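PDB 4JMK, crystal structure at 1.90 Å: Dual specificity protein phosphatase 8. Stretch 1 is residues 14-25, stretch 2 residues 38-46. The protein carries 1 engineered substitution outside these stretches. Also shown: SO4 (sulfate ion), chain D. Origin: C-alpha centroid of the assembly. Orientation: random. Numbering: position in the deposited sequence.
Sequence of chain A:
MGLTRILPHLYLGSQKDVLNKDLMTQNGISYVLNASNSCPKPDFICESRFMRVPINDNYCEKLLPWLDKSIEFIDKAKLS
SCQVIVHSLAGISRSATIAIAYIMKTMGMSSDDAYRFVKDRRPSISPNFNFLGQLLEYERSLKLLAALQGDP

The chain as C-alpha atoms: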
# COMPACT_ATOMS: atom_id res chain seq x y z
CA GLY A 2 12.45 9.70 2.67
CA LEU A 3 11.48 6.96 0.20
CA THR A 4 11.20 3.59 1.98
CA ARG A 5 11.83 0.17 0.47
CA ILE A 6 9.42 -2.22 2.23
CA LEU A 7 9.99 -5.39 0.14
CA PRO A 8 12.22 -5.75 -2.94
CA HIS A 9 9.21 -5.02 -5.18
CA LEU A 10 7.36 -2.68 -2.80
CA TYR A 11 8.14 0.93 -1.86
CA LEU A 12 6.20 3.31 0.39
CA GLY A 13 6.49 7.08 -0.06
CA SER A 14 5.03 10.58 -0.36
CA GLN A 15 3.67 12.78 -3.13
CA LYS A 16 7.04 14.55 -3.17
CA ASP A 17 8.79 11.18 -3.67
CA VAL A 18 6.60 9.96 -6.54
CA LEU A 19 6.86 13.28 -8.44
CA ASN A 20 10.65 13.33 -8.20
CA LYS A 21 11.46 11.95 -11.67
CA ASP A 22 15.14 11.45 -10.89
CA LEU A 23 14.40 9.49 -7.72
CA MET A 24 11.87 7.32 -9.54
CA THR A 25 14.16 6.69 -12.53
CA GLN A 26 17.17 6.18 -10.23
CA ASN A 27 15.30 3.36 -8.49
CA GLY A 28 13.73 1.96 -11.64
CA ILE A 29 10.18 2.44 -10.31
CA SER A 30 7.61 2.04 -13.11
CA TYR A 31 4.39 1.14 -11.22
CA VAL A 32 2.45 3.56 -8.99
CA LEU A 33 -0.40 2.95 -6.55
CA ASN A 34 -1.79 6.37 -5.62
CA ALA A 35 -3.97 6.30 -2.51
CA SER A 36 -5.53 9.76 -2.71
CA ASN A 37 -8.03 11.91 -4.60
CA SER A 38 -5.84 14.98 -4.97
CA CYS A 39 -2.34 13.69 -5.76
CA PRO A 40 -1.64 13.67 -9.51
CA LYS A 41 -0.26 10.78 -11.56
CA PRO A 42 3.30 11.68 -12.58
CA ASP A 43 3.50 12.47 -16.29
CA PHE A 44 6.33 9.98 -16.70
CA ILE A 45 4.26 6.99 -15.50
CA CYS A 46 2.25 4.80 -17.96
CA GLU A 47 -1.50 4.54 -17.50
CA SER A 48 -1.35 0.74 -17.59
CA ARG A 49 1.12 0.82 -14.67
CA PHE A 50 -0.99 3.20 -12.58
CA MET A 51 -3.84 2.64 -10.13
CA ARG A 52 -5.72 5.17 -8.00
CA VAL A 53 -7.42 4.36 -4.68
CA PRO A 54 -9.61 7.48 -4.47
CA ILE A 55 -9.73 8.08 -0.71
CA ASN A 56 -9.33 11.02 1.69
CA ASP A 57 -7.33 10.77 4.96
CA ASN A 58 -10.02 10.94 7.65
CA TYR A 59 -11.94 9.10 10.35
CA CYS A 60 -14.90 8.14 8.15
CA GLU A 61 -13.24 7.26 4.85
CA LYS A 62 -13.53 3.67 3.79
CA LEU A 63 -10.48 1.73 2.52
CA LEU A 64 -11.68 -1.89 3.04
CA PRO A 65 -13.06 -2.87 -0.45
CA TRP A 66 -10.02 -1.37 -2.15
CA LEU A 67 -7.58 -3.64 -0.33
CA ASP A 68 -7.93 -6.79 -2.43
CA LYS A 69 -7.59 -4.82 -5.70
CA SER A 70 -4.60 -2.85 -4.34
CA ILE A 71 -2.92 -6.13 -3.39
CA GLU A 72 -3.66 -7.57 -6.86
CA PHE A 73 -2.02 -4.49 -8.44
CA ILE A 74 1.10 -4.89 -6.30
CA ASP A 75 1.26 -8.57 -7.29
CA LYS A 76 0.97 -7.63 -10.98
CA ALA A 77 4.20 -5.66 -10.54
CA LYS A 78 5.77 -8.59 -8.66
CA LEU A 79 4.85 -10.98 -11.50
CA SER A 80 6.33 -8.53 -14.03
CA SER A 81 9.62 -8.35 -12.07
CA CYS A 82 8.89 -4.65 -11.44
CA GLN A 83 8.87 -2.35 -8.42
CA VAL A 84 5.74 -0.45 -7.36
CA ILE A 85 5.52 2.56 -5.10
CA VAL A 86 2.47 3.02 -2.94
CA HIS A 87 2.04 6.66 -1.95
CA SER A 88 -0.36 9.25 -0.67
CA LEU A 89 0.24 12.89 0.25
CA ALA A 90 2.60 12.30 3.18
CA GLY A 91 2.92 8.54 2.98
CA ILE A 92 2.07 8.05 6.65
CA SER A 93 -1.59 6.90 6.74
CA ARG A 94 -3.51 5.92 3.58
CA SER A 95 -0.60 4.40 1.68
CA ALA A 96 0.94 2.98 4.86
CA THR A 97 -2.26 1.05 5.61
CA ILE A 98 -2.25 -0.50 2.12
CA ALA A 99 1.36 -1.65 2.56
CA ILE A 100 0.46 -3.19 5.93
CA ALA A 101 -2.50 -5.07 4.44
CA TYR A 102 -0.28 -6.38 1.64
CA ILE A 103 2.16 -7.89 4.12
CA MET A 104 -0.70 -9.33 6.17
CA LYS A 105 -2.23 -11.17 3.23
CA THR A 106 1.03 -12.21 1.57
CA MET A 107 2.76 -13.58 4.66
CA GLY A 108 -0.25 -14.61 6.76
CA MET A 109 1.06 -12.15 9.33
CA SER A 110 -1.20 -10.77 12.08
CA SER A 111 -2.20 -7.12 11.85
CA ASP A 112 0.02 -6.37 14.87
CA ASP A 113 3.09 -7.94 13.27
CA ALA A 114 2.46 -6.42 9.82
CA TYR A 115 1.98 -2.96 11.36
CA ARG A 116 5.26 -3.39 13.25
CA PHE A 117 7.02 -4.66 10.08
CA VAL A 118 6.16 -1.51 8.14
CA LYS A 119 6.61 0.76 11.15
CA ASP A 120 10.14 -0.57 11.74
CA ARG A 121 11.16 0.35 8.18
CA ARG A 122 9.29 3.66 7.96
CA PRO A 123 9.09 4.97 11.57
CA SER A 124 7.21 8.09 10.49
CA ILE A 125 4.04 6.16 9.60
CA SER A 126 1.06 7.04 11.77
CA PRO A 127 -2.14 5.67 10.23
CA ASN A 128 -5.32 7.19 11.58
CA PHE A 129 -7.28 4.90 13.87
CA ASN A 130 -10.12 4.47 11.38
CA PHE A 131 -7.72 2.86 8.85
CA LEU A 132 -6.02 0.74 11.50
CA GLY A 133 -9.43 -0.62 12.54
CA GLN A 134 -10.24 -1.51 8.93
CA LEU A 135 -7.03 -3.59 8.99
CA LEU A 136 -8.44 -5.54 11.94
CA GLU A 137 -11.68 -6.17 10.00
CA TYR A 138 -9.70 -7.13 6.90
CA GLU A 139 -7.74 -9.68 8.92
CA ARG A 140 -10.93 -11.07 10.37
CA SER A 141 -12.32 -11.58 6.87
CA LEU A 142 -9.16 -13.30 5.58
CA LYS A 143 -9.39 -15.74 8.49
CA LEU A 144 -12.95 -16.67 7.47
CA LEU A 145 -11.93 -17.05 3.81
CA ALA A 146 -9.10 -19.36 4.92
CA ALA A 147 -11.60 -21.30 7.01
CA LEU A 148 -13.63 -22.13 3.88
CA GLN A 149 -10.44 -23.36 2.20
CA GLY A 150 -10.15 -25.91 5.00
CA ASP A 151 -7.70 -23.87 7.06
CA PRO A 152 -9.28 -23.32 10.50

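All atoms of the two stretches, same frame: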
# COMPACT_ATOMS: atom_id res chain seq x y z
N SER A 14 5.88 9.39 -0.39
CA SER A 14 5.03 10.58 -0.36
C SER A 14 4.76 11.11 -1.76
O SER A 14 5.37 10.64 -2.73
CB SER A 14 5.73 11.69 0.43
OG SER A 14 6.90 12.12 -0.25
N GLN A 15 3.87 12.09 -1.86
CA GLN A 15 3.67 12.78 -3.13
C GLN A 15 4.98 13.37 -3.65
O GLN A 15 5.29 13.26 -4.83
CB GLN A 15 2.60 13.89 -2.99
CG GLN A 15 2.51 14.77 -4.24
CD GLN A 15 1.37 15.77 -4.16
OE1 GLN A 15 0.22 15.39 -3.98
NE2 GLN A 15 1.70 17.05 -4.29
N LYS A 16 5.75 13.99 -2.76
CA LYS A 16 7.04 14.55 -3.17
C LYS A 16 7.99 13.49 -3.73
O LYS A 16 8.71 13.77 -4.67
CB LYS A 16 7.72 15.33 -2.04
CG LYS A 16 6.97 16.60 -1.63
CD LYS A 16 7.85 17.54 -0.81
CE LYS A 16 7.01 18.59 -0.07
NZ LYS A 16 7.84 19.64 0.58
N ASP A 17 8.01 12.30 -3.13
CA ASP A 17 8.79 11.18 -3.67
C ASP A 17 8.37 10.81 -5.09
O ASP A 17 9.21 10.75 -6.00
CB ASP A 17 8.65 9.93 -2.78
CG ASP A 17 9.31 10.10 -1.43
OD1 ASP A 17 10.29 10.86 -1.33
OD2 ASP A 17 8.85 9.44 -0.46
N VAL A 18 7.08 10.55 -5.29
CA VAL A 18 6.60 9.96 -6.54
C VAL A 18 6.71 10.95 -7.71
O VAL A 18 6.78 10.55 -8.88
CB VAL A 18 5.15 9.44 -6.41
CG1 VAL A 18 4.15 10.59 -6.47
CG2 VAL A 18 4.84 8.42 -7.50
N LEU A 19 6.76 12.25 -7.40
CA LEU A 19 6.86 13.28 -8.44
C LEU A 19 8.30 13.66 -8.74
O LEU A 19 8.57 14.44 -9.67
CB LEU A 19 6.05 14.53 -8.03
CG LEU A 19 4.54 14.33 -7.92
CD1 LEU A 19 3.85 15.63 -7.49
CD2 LEU A 19 3.97 13.83 -9.24
N ASN A 20 9.23 13.11 -7.97
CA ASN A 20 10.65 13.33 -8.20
C ASN A 20 11.14 12.38 -9.29
O ASN A 20 11.51 11.23 -8.99
CB ASN A 20 11.41 13.09 -6.90
CG ASN A 20 12.88 13.47 -6.99
OD1 ASN A 20 13.54 13.24 -8.00
ND2 ASN A 20 13.40 14.04 -5.92
N LYS A 21 11.15 12.84 -10.54
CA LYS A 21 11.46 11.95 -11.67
C LYS A 21 12.81 11.26 -11.50
O LYS A 21 12.93 10.05 -11.74
CB LYS A 21 11.43 12.69 -13.01
CG LYS A 21 11.65 11.77 -14.21
CD LYS A 21 11.39 12.49 -15.52
CE LYS A 21 12.61 13.28 -15.99
NZ LYS A 21 13.75 12.36 -16.37
N ASP A 22 13.81 12.01 -11.07
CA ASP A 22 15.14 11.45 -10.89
C ASP A 22 15.16 10.33 -9.86
O ASP A 22 15.79 9.31 -10.07
CB ASP A 22 16.14 12.53 -10.50
CG ASP A 22 16.35 13.54 -11.62
OD1 ASP A 22 16.01 13.21 -12.78
OD2 ASP A 22 16.84 14.65 -11.32
N LEU A 23 14.46 10.52 -8.75
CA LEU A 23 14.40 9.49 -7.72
C LEU A 23 13.72 8.24 -8.25
O LEU A 23 14.18 7.11 -8.03
CB LEU A 23 13.63 10.01 -6.51
CG LEU A 23 13.51 9.07 -5.32
CD1 LEU A 23 14.89 8.83 -4.69
CD2 LEU A 23 12.52 9.62 -4.30
N MET A 24 12.61 8.44 -8.95
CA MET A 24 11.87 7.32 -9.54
C MET A 24 12.69 6.60 -10.60
O MET A 24 12.73 5.37 -10.62
CB MET A 24 10.53 7.81 -10.11
CG MET A 24 9.58 8.33 -9.05
SD MET A 24 8.79 6.98 -8.12
CE MET A 24 7.71 6.36 -9.43
N THR A 25 13.36 7.34 -11.48
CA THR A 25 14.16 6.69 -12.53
C THR A 25 15.40 6.03 -11.94
O THR A 25 15.81 4.96 -12.38
CB THR A 25 14.57 7.67 -13.64
OG1 THR A 25 15.34 8.74 -13.08
CG2 THR A 25 13.35 8.26 -14.32
N SER A 38 -6.41 13.71 -4.52
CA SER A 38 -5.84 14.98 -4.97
C SER A 38 -4.45 14.86 -5.59
O SER A 38 -4.07 15.70 -6.40
CB SER A 38 -5.80 15.98 -3.81
OG SER A 38 -5.11 15.43 -2.71
N CYS A 39 -3.69 13.83 -5.22
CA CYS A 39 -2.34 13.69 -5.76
C CYS A 39 -2.41 13.28 -7.22
O CYS A 39 -3.16 12.38 -7.59
CB CYS A 39 -1.53 12.65 -4.97
SG CYS A 39 -1.52 12.86 -3.16
N PRO A 40 -1.63 13.96 -8.07
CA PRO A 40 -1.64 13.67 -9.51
C PRO A 40 -0.80 12.44 -9.86
O PRO A 40 0.15 12.11 -9.14
CB PRO A 40 -0.97 14.92 -10.10
CG PRO A 40 -0.00 15.36 -9.03
CD PRO A 40 -0.69 15.04 -7.71
N LYS A 41 -1.15 11.76 -10.95
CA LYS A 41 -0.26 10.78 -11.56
C LYS A 41 0.93 11.54 -12.12
O LYS A 41 0.74 12.63 -12.68
CB LYS A 41 -0.94 10.02 -12.70
CG LYS A 41 -0.01 9.05 -13.46
CD LYS A 41 -0.73 8.19 -14.51
CE LYS A 41 -0.93 8.93 -15.82
NZ LYS A 41 0.37 9.37 -16.40
N PRO A 42 2.15 11.00 -11.97
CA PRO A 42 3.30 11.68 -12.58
C PRO A 42 3.21 11.50 -14.08
O PRO A 42 2.76 10.44 -14.54
CB PRO A 42 4.50 10.88 -12.04
CG PRO A 42 3.97 10.05 -10.90
CD PRO A 42 2.54 9.78 -11.25
N ASP A 43 3.62 12.51 -14.84
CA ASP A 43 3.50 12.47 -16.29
C ASP A 43 4.31 11.34 -16.89
O ASP A 43 3.97 10.81 -17.96
CB ASP A 43 3.96 13.80 -16.90
CG ASP A 43 2.91 14.87 -16.79
OD1 ASP A 43 2.91 15.80 -17.64
OD2 ASP A 43 2.07 14.78 -15.87
N PHE A 44 5.39 10.97 -16.20
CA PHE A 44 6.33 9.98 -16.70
C PHE A 44 5.95 8.53 -16.41
O PHE A 44 6.70 7.60 -16.74
CB PHE A 44 7.75 10.28 -16.18
CG PHE A 44 7.84 10.41 -14.67
CD1 PHE A 44 7.98 9.28 -13.87
CD2 PHE A 44 7.81 11.66 -14.07
CE1 PHE A 44 8.08 9.40 -12.48
CE2 PHE A 44 7.91 11.78 -12.69
CZ PHE A 44 8.05 10.65 -11.90
N ILE A 45 4.77 8.33 -15.81
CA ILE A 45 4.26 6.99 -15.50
C ILE A 45 3.17 6.58 -16.50
O ILE A 45 2.28 7.38 -16.81
CB ILE A 45 3.67 6.93 -14.06
CG1 ILE A 45 4.77 7.14 -13.01
CG2 ILE A 45 2.96 5.60 -13.83
CD1 ILE A 45 5.92 6.09 -13.05
N CYS A 46 3.24 5.34 -17.00
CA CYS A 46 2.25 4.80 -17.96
C CYS A 46 0.92 4.48 -17.32
O CYS A 46 0.86 3.92 -16.22
CB CYS A 46 2.79 3.50 -18.58
SG CYS A 46 4.28 3.75 -19.52
S SO4 D . -7.73 14.09 -0.82
O1 SO4 D . -7.99 15.23 -1.69
O2 SO4 D . -8.99 13.40 -0.58
O3 SO4 D . -7.19 14.58 0.44
O4 SO4 D . -6.77 13.18 -1.45

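The carbonyl oxygen of Val-18 is buried by this contact and has no hydrogen-bonding partner anywhere in the model. It faces carbon instead. Val-18 O lies 3.3 Å from Phe-44 CZ and 3.5 Å from Pro-42 CG. Both of these closest atoms are carbons, and neither carries an N-H or O-H group. No clear hydrogen bond joins the two stretches, so the contact rests mainly on apolar packing.

Phe-44 gives the largest share of the covered surface. Its CA-to-CB bond points toward stretch 1, and chi1 is in the p well. The ring meets Val-18, Leu-19, Asn-20, Lys-21 and Met-24. Lys-21 covers one face: its CG sits 4.0 Å from the centroid of the Phe-44 ring, 17° off the ring normal. This is a CH-pi contact. The aliphatic part of the lysine does the packing, with Lys-21 CB 3.6 Å from Phe-44 CE2, while the end of the side chain leads away. At the ring edge, Leu-19 O approaches Phe-44 CE2 at 4.1 Å. Met-24 adds an apolar contact, with its CB 3.8 Å from Phe-44 CE1.

Met-24 also reaches the next residue of stretch 2. Its CE lies 4.0 Å from Ile-45 CD1. The CA-to-CB bond of Ile-45 points sideways, but the end of its side chain comes nearer. Both side chains are buried.

Pro-42 packs against Val-18 and Leu-19. Val-18 CG2 is 3.9 Å from Pro-42 CG, and Leu-19 CD2 is 4.1 Å from Pro-42 CB. Leu-19 also meets Pro-40, with Leu-19 CD1 4.2 Å from Pro-40 CG and Leu-19 CD2 at 4.3 Å from the same atom. The leucine thus spans two prolines. Between them is Lys-41, whose CA-to-CB bond points away from stretch 1.

Gln-15 makes the polar approach of the contact. Its CA-to-CB bond points toward stretch 2, and chi1 and chi2 are both t. Gln-15 OE1 lies 3.2 Å from Cys-39 SG; the geometry leaves open whether this is a hydrogen bond. The same OE1 is 3.9 Å from Pro-40 CD.

Each stretch also has its own internal bonds. Ser-14 caps a helix, with Asp-17 N donating to Ser-14 OG at 3.1 Å. Ser-14 N in turn donates to Asp-17 OD2 at 3.0 Å, so the two residues bond reciprocally. Asn-20 caps the next helix: Leu-23 N donates to Asn-20 OD1 at 3.0 Å. In stretch 2, a type I turn runs from Pro-42 to Ile-45, with Ile-45 N bonded to Pro-42 O at 3.2 Å. The side chain of Lys-41, just before the turn, reaches forward to it. Lys-41 NZ donates to Ile-45 O at 2.8 Å and to Pro-42 O at 3.2 Å, tying the two ends together.

Ser-38 binds the sulfate ion, which probably comes from the crystallisation liquor. Ser-38 N donates to sulfate O4 at 3.1 Å.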